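Local coordinates for protein 1-pyrroline-5-carboxylate dehydrogenase (Thermus thermophilus, PDB 1UZB) that probably oxidises the ring-opened semialdehyde form of 1-pyrroline-5-carboxylate to glutamate with a nicotinamide cofactor, as an enzyme of the aldehyde dehydrogenase family, at residues Ala69-Ala74 / Asn234-Val239; Glu75-Leu80 / Val248-Ile253; Val172-Gly177 / Ile253-Phe258. One frame throughout, in Å; residues are numbered along the deposited sequence.

Contact 1 (Ala69-Ala74 / Asn234-Val239)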
loop_
_atom_site.group_PDB
_atom_site.type_symbol
_atom_site.label_atom_id
_atom_site.label_comp_id
_atom_site.label_asym_id
_atom_site.label_seq_id
_atom_site.Cartn_x
_atom_site.Cartn_y
_atom_site.Cartn_z
ATOM N N ALA A 69 -0.360 51.440 9.310
ATOM C CA ALA A 69 -0.850 51.792 10.632
ATOM C C ALA A 69 0.165 51.196 11.603
ATOM O O ALA A 69 0.997 50.372 11.214
ATOM C CB ALA A 69 -2.227 51.186 10.861
ATOM N N LYS A 70 0.103 51.616 12.860
ATOM C CA LYS A 70 1.026 51.126 13.873
ATOM C C LYS A 70 0.229 50.540 15.026
ATOM O O LYS A 70 -0.543 51.245 15.677
ATOM C CB LYS A 70 1.910 52.270 14.374
ATOM C CG LYS A 70 2.935 51.855 15.414
ATOM C CD LYS A 70 3.723 53.054 15.908
ATOM C CE LYS A 70 4.688 52.663 17.014
ATOM N NZ LYS A 70 5.425 53.849 17.536
ATOM N N ALA A 71 0.414 49.250 15.273
ATOM C CA ALA A 71 -0.304 48.570 16.339
ATOM C C ALA A 71 0.354 48.754 17.696
ATOM O O ALA A 71 1.580 48.821 17.807
ATOM C CB ALA A 71 -0.423 47.082 16.023
ATOM N N GLY A 72 -0.488 48.843 18.720
ATOM C CA GLY A 72 -0.022 48.983 20.086
ATOM C C GLY A 72 -0.625 47.832 20.865
ATOM O O GLY A 72 -1.193 46.917 20.267
ATOM N N LYS A 73 -0.520 47.867 22.188
ATOM C CA LYS A 73 -1.072 46.800 23.014
ATOM C C LYS A 73 -2.579 46.639 22.822
ATOM O O LYS A 73 -3.088 45.520 22.778
ATOM C CB LYS A 73 -0.761 47.058 24.491
ATOM C CG LYS A 73 0.721 46.997 24.823
ATOM C CD LYS A 73 0.963 47.233 26.303
ATOM C CE LYS A 73 2.435 47.103 26.652
ATOM N NZ LYS A 73 2.675 47.338 28.102
ATOM N N ALA A 74 -3.293 47.755 22.706
ATOM C CA ALA A 74 -4.740 47.713 22.521
ATOM C C ALA A 74 -5.117 46.939 21.260
ATOM O O ALA A 74 -5.994 46.074 21.289
ATOM C CB ALA A 74 -5.301 49.130 22.451
ATOM N N ASN A 234 -4.588 37.819 11.227
ATOM C CA ASN A 234 -4.570 39.229 11.598
ATOM C C ASN A 234 -3.180 39.809 11.352
ATOM O O ASN A 234 -2.163 39.154 11.600
ATOM C CB ASN A 234 -4.987 39.359 13.064
ATOM C CG ASN A 234 -6.321 38.674 13.344
ATOM O OD1 ASN A 234 -7.393 39.249 13.140
ATOM N ND2 ASN A 234 -6.256 37.424 13.786
ATOM N N PHE A 235 -3.160 41.045 10.865
ATOM C CA PHE A 235 -1.946 41.767 10.490
ATOM C C PHE A 235 -1.663 42.929 11.441
ATOM O O PHE A 235 -2.425 43.898 11.480
ATOM C CB PHE A 235 -2.150 42.273 9.057
ATOM C CG PHE A 235 -0.998 43.053 8.493
ATOM C CD1 PHE A 235 -1.190 44.363 8.064
ATOM C CD2 PHE A 235 0.252 42.470 8.321
ATOM C CE1 PHE A 235 -0.162 45.078 7.467
ATOM C CE2 PHE A 235 1.291 43.180 7.723
ATOM C CZ PHE A 235 1.080 44.487 7.295
ATOM N N LEU A 236 -0.561 42.834 12.186
ATOM C CA LEU A 236 -0.195 43.860 13.156
ATOM C C LEU A 236 1.198 44.466 13.039
ATOM O O LEU A 236 2.085 44.175 13.849
ATOM C CB LEU A 236 -0.363 43.326 14.584
ATOM C CG LEU A 236 -1.764 42.955 15.078
ATOM C CD1 LEU A 236 -1.702 42.621 16.564
ATOM C CD2 LEU A 236 -2.723 44.114 14.846
ATOM N N PRO A 237 1.420 45.308 12.022
ATOM C CA PRO A 237 2.741 45.928 11.883
ATOM C C PRO A 237 2.973 46.818 13.106
ATOM O O PRO A 237 2.030 47.428 13.621
ATOM C CB PRO A 237 2.616 46.728 10.586
ATOM C CG PRO A 237 1.131 47.016 10.490
ATOM C CD PRO A 237 0.523 45.707 10.925
ATOM N N GLY A 238 4.214 46.877 13.579
ATOM C CA GLY A 238 4.525 47.693 14.740
ATOM C C GLY A 238 5.988 48.081 14.825
ATOM O O GLY A 238 6.834 47.511 14.139
ATOM N N VAL A 239 6.284 49.060 15.673
ATOM C CA VAL A 239 7.649 49.536 15.854
ATOM C C VAL A 239 8.176 49.121 17.220
ATOM O O VAL A 239 7.499 49.285 18.232
ATOM C CB VAL A 239 7.722 51.074 15.746
ATOM C CG1 VAL A 239 9.141 51.554 16.025
ATOM C CG2 VAL A 239 7.271 51.519 14.366
HETATM O O HOH W 1 4.352 49.355 17.979
#
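Ala-71 and Pro-237 are joined by the one direct hydrogen bond of this contact: Ala-71 N donates to Pro-237 O at 2.9 Å, nearly straight at 168°. The methyl of the same alanine points toward the other segment and rests 3.9 Å from Leu-236 CD2, a small apolar patch beside the polar link. Two residues before Ala-71, Ala-69 O meets the Pro-237 ring, 3.4 Å from CG. Lys-70 works differently. With CG anti to the backbone N (chi1 -179°) and every later torsion extended, the chain runs out past Val-239, and its CE lies 3.7 Å from Val-239 CB. Water 1 bridges the outer end, 2.8 Å from Ala-71 O and accepting from Val-239 N at 3.0 Å, so direct and bridged links follow one another. Further out, Thr-49 OG1 bonds to Lys-70 N, and Met-53 of strand 52-57 touches Lys-70, Pro-237 and Val-239. Gly-72 is the N-cap of helix 73-90, and Glu-75 OE2 bonds to its N. The contact thus ties the turn between strand 64-69 and that helix to the exit of strand 233-235, a parallel strand in the sheet of what is probably the Rossmann-like cofactor-binding domain of aldehyde dehydrogenases.

Contact 2 (Glu75-Leu80 / Val248-Ile253)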
loop_
_atom_site.group_PDB
_atom_site.type_symbol
_atom_site.label_atom_id
_atom_site.label_comp_id
_atom_site.label_asym_id
_atom_site.label_seq_id
_atom_site.Cartn_x
_atom_site.Cartn_y
_atom_site.Cartn_z
ATOM N N GLU A 75 -4.459 47.255 20.150
ATOM C CA GLU A 75 -4.743 46.572 18.894
ATOM C C GLU A 75 -4.360 45.096 18.972
ATOM O O GLU A 75 -5.022 44.246 18.375
ATOM C CB GLU A 75 -4.009 47.256 17.734
ATOM C CG GLU A 75 -4.538 48.651 17.400
ATOM C CD GLU A 75 -4.068 49.721 18.375
ATOM O OE1 GLU A 75 -4.657 50.825 18.371
ATOM O OE2 GLU A 75 -3.110 49.470 19.133
ATOM N N ALA A 76 -3.302 44.792 19.717
ATOM C CA ALA A 76 -2.857 43.411 19.878
ATOM C C ALA A 76 -3.908 42.628 20.657
ATOM O O ALA A 76 -4.218 41.487 20.323
ATOM C CB ALA A 76 -1.517 43.370 20.608
ATOM N N GLU A 77 -4.461 43.248 21.694
ATOM C CA GLU A 77 -5.483 42.593 22.503
ATOM C C GLU A 77 -6.732 42.352 21.659
ATOM O O GLU A 77 -7.366 41.302 21.756
ATOM C CB GLU A 77 -5.831 43.455 23.719
ATOM C CG GLU A 77 -6.736 42.782 24.747
ATOM C CD GLU A 77 -6.139 41.507 25.318
ATOM O OE1 GLU A 77 -4.915 41.476 25.560
ATOM O OE2 GLU A 77 -6.897 40.538 25.538
ATOM N N ALA A 78 -7.082 43.330 20.828
ATOM C CA ALA A 78 -8.250 43.209 19.961
ATOM C C ALA A 78 -8.052 42.069 18.967
ATOM O O ALA A 78 -8.975 41.309 18.688
ATOM C CB ALA A 78 -8.490 44.514 19.213
ATOM N N ALA A 79 -6.843 41.965 18.431
ATOM C CA ALA A 79 -6.532 40.912 17.475
ATOM C C ALA A 79 -6.591 39.549 18.156
ATOM O O ALA A 79 -7.079 38.581 17.575
ATOM C CB ALA A 79 -5.153 41.143 16.875
ATOM N N LEU A 80 -6.105 39.476 19.391
ATOM C CA LEU A 80 -6.120 38.212 20.116
ATOM C C LEU A 80 -7.557 37.788 20.402
ATOM O O LEU A 80 -7.893 36.610 20.300
ATOM C CB LEU A 80 -5.322 38.336 21.418
ATOM C CG LEU A 80 -5.061 37.053 22.216
ATOM C CD1 LEU A 80 -4.439 35.990 21.322
ATOM C CD2 LEU A 80 -4.142 37.373 23.389
ATOM N N VAL A 248 4.033 37.610 23.077
ATOM C CA VAL A 248 4.865 36.489 23.493
ATOM C C VAL A 248 4.668 36.146 24.970
ATOM O O VAL A 248 4.637 34.972 25.340
ATOM C CB VAL A 248 6.361 36.787 23.229
ATOM C CG1 VAL A 248 7.238 35.777 23.953
ATOM C CG2 VAL A 248 6.637 36.746 21.727
ATOM N N GLU A 249 4.520 37.170 25.807
ATOM C CA GLU A 249 4.352 36.977 27.248
ATOM C C GLU A 249 2.896 36.876 27.708
ATOM O O GLU A 249 2.625 36.645 28.887
ATOM C CB GLU A 249 5.032 38.123 28.004
ATOM C CG GLU A 249 6.507 38.302 27.675
ATOM C CD GLU A 249 7.125 39.497 28.379
ATOM O OE1 GLU A 249 6.602 40.621 28.218
ATOM O OE2 GLU A 249 8.138 39.315 29.086
ATOM N N HIS A 250 1.965 37.033 26.777
ATOM C CA HIS A 250 0.540 36.996 27.089
ATOM C C HIS A 250 0.073 35.626 27.580
ATOM O O HIS A 250 0.439 34.593 27.018
ATOM C CB HIS A 250 -0.254 37.404 25.846
ATOM C CG HIS A 250 -1.621 37.935 26.141
ATOM N ND1 HIS A 250 -2.626 37.160 26.683
ATOM C CD2 HIS A 250 -2.157 39.165 25.950
ATOM C CE1 HIS A 250 -3.719 37.890 26.812
ATOM N NE2 HIS A 250 -3.462 39.109 26.374
ATOM N N PRO A 251 -0.743 35.597 28.644
ATOM C CA PRO A 251 -1.216 34.303 29.144
ATOM C C PRO A 251 -2.155 33.594 28.170
ATOM O O PRO A 251 -2.332 32.379 28.251
ATOM C CB PRO A 251 -1.913 34.672 30.454
ATOM C CG PRO A 251 -2.409 36.065 30.193
ATOM C CD PRO A 251 -1.234 36.701 29.489
ATOM N N ARG A 252 -2.738 34.348 27.241
ATOM C CA ARG A 252 -3.672 33.770 26.279
ATOM C C ARG A 252 -3.110 33.482 24.885
ATOM O O ARG A 252 -3.867 33.213 23.949
ATOM C CB ARG A 252 -4.917 34.653 26.166
ATOM C CG ARG A 252 -5.703 34.770 27.464
ATOM C CD ARG A 252 -6.205 33.412 27.935
ATOM N NE ARG A 252 -7.108 32.797 26.967
ATOM C CZ ARG A 252 -7.701 31.619 27.140
ATOM N NH1 ARG A 252 -7.487 30.923 28.247
ATOM N NH2 ARG A 252 -8.506 31.137 26.202
ATOM N N ILE A 253 -1.794 33.560 24.735
ATOM C CA ILE A 253 -1.166 33.228 23.459
ATOM C C ILE A 253 -0.769 31.757 23.593
ATOM O O ILE A 253 -0.062 31.374 24.529
ATOM C CB ILE A 253 0.061 34.133 23.178
ATOM C CG1 ILE A 253 -0.404 35.395 22.449
ATOM C CG2 ILE A 253 1.105 33.392 22.350
ATOM C CD1 ILE A 253 -0.890 35.150 21.019
#
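His-250 is held at both ring nitrogens and has a methyl set squarely on one face. Leu-80 CD2 sits 3.4 Å from the ring centroid and only 8° off the normal, a CH-pi contact over the centre. At the edge, His-250 NE2 donates to Glu-77 OE1 at 2.9 Å with an N-H...O angle of 153°, meeting the syn lone pair; carboxylate and ring are nearly coplanar. ND1 accepts from Arg-252 N at 2.9 Å, again in the ring plane, so the two bonds fix the ring's rotation. The second of these lies within a type I beta turn from His-250 to Ile-253, which carries the chain from helix 242-248 toward strand 255-259 and lays its side chains against helix 73-90. A bend at chi2 (59°) turns the Glu-77 carboxylate to the ring, and Tyr-246 OH also bonds to OE1, giving that oxygen two partners; with ND1 accepting, this is consistent with a neutral ring. The other Leu-80 methyl, CD1, packs 3.7 Å from Ile-253 CD1, while CD2 also lies 4.0 Å from Arg-252 CB. Trp-84, one helical turn beyond Leu-80, takes the Arg-252 carbonyl through its NE1 and receives the arginine side chain in a cation-pi contact.

Contact 3 (Val172-Gly177 / Ile253-Phe258); sequences VPLGAG and IRFINF
Gly-177 and Phe-255 form the tight part of this contact. The aromatic ring lies flat on the glycine backbone, with Gly-177 CA 3.5 Å from the ring centroid and 10° off its normal, a CH-pi contact over the centre. There is no room for a side chain: a CB on Gly-177 would clash with Phe-255 CE2. The first torsion of Phe-255 (chi1 61°) puts CG between its own N and carbonyl carbon, folding the ring back over the neighbouring strand, and Gly-175 O meets the rim 3.5 Å from CE1. With an alanine in place of Phe-255, the loss of the ring that packs over Gly-177 CA would probably open a gap between the two strands.

Arg-254 N donates to Ala-176 O at 3.0 Å with an angle of 162°, and Phe-255 continues the backbone pairing with Val-178. These bonds join neighbouring parallel strands, 165-180 and 255-259, within the mixed sheet of the Rossmann-like domain that binds the cofactor in aldehyde dehydrogenases.

Toward Leu-174 the packing becomes looser and water takes part. Arg-254 CG lies 3.6 Å from Leu-174 CB, but Leu-174 CD2 stands 4.1 Å above the guanidinium plane, toward its rim. Water 2 bridges the backbone to the side chain, donating to Leu-174 O at 2.8 Å and accepting from Arg-254 NE. The far end of the arginine has its strongest partner in Phe-282 O, bonded to NH2, while Trp-281 engages the guanidinium by cation-pi.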
loop_
_atom_site.group_PDB
_atom_site.type_symbol
_atom_site.label_atom_id
_atom_site.label_comp_id
_atom_site.label_asym_id
_atom_site.label_seq_id
_atom_site.Cartn_x
_atom_site.Cartn_y
_atom_site.Cartn_z
ATOM N N VAL A 172 -5.955 17.795 16.782
ATOM C CA VAL A 172 -6.754 18.999 16.870
ATOM C C VAL A 172 -5.800 20.180 16.975
ATOM O O VAL A 172 -4.699 20.059 17.519
ATOM C CB VAL A 172 -7.703 18.945 18.081
ATOM C CG1 VAL A 172 -8.604 17.734 17.938
ATOM C CG2 VAL A 172 -6.920 18.862 19.381
ATOM N N PRO A 173 -6.188 21.329 16.411
ATOM C CA PRO A 173 -5.335 22.519 16.466
ATOM C C PRO A 173 -5.209 23.039 17.894
ATOM O O PRO A 173 -6.028 22.717 18.758
ATOM C CB PRO A 173 -6.042 23.491 15.522
ATOM C CG PRO A 173 -7.481 23.105 15.660
ATOM C CD PRO A 173 -7.429 21.598 15.664
ATOM N N LEU A 174 -4.180 23.846 18.130
ATOM C CA LEU A 174 -3.892 24.389 19.454
ATOM C C LEU A 174 -4.719 25.598 19.868
ATOM O O LEU A 174 -5.220 25.651 20.991
ATOM C CB LEU A 174 -2.409 24.751 19.546
ATOM C CG LEU A 174 -1.407 23.645 19.210
ATOM C CD1 LEU A 174 0.005 24.214 19.183
ATOM C CD2 LEU A 174 -1.529 22.529 20.232
ATOM N N GLY A 175 -4.841 26.577 18.979
ATOM C CA GLY A 175 -5.600 27.773 19.299
ATOM C C GLY A 175 -5.076 28.973 18.541
ATOM O O GLY A 175 -4.718 28.863 17.370
ATOM N N ALA A 176 -5.041 30.122 19.211
ATOM C CA ALA A 176 -4.555 31.358 18.606
ATOM C C ALA A 176 -3.103 31.577 19.004
ATOM O O ALA A 176 -2.751 31.470 20.182
ATOM C CB ALA A 176 -5.407 32.542 19.064
ATOM N N GLY A 177 -2.267 31.883 18.017
ATOM C CA GLY A 177 -0.858 32.113 18.283
ATOM C C GLY A 177 -0.324 33.337 17.567
ATOM O O GLY A 177 -1.037 33.993 16.806
ATOM N N ILE A 253 -1.794 33.560 24.735
ATOM C CA ILE A 253 -1.166 33.228 23.459
ATOM C C ILE A 253 -0.769 31.757 23.593
ATOM O O ILE A 253 -0.062 31.374 24.529
ATOM C CB ILE A 253 0.061 34.133 23.178
ATOM C CG1 ILE A 253 -0.404 35.395 22.449
ATOM C CG2 ILE A 253 1.105 33.392 22.350
ATOM C CD1 ILE A 253 -0.890 35.150 21.019
ATOM N N ARG A 254 -1.247 30.929 22.668
ATOM C CA ARG A 254 -0.990 29.490 22.722
ATOM C C ARG A 254 0.353 29.033 22.170
ATOM O O ARG A 254 0.955 28.089 22.684
ATOM C CB ARG A 254 -2.115 28.738 22.000
ATOM C CG ARG A 254 -2.053 27.221 22.147
ATOM C CD ARG A 254 -2.324 26.808 23.581
ATOM N NE ARG A 254 -2.109 25.389 23.859
ATOM C CZ ARG A 254 -0.918 24.837 24.068
ATOM N NH1 ARG A 254 -0.828 23.541 24.332
ATOM N NH2 ARG A 254 0.186 25.574 24.012
ATOM N N PHE A 255 0.813 29.683 21.110
ATOM C CA PHE A 255 2.086 29.324 20.509
ATOM C C PHE A 255 2.733 30.529 19.869
ATOM O O PHE A 255 2.072 31.530 19.588
ATOM C CB PHE A 255 1.910 28.219 19.455
ATOM C CG PHE A 255 1.017 28.599 18.299
ATOM C CD1 PHE A 255 -0.345 28.331 18.340
ATOM C CD2 PHE A 255 1.540 29.228 17.167
ATOM C CE1 PHE A 255 -1.178 28.679 17.276
ATOM C CE2 PHE A 255 0.713 29.579 16.097
ATOM C CZ PHE A 255 -0.648 29.304 16.153
ATOM N N ILE A 256 4.032 30.415 19.629
ATOM C CA ILE A 256 4.803 31.484 19.018
ATOM C C ILE A 256 5.638 30.874 17.905
ATOM O O ILE A 256 6.343 29.893 18.124
ATOM C CB ILE A 256 5.756 32.129 20.044
ATOM C CG1 ILE A 256 4.956 32.675 21.227
ATOM C CG2 ILE A 256 6.559 33.244 19.395
ATOM C CD1 ILE A 256 5.745 32.710 22.524
ATOM N N ASN A 257 5.531 31.440 16.707
ATOM C CA ASN A 257 6.302 30.967 15.567
ATOM C C ASN A 257 7.203 32.149 15.212
ATOM O O ASN A 257 6.721 33.211 14.814
ATOM C CB ASN A 257 5.365 30.602 14.412
ATOM C CG ASN A 257 6.014 29.677 13.398
ATOM O OD1 ASN A 257 7.113 29.162 13.614
ATOM N ND2 ASN A 257 5.328 29.455 12.283
ATOM N N PHE A 258 8.508 31.965 15.381
ATOM C CA PHE A 258 9.470 33.031 15.143
ATOM C C PHE A 258 10.635 32.666 14.243
ATOM O O PHE A 258 11.168 31.559 14.309
ATOM C CB PHE A 258 10.034 33.501 16.489
ATOM C CG PHE A 258 11.232 34.406 16.371
ATOM C CD1 PHE A 258 11.072 35.768 16.156
ATOM C CD2 PHE A 258 12.522 33.890 16.487
ATOM C CE1 PHE A 258 12.178 36.610 16.061
ATOM C CE2 PHE A 258 13.640 34.723 16.392
ATOM C CZ PHE A 258 13.466 36.084 16.180
HETATM O O HOH W 2 -4.399 23.908 22.979
#

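Overall arrangement
Contacts 1 and 2 share helix 73-90, the first at its N-terminal entry and the second one turn and more along it, and Leu-236 CD1 of contact 1 packs 3.6 Å from Ala-76 CA of contact 2. Contacts 2 and 3 share Ile-253, where the turn before strand 255-259 passes into the sheet. All three are mainly buried, though contacts 1 and 2 each have an exposed member, Val-239 and Arg-252, whereas every touching residue of contact 3 is buried. Their chemistry follows their place: a backbone bond and a water join loops in contact 1, a histidine-carboxylate pair links helix to turn in contact 2, and strand pairing with a CH-pi contact of a ring on a glycine characterises contact 3.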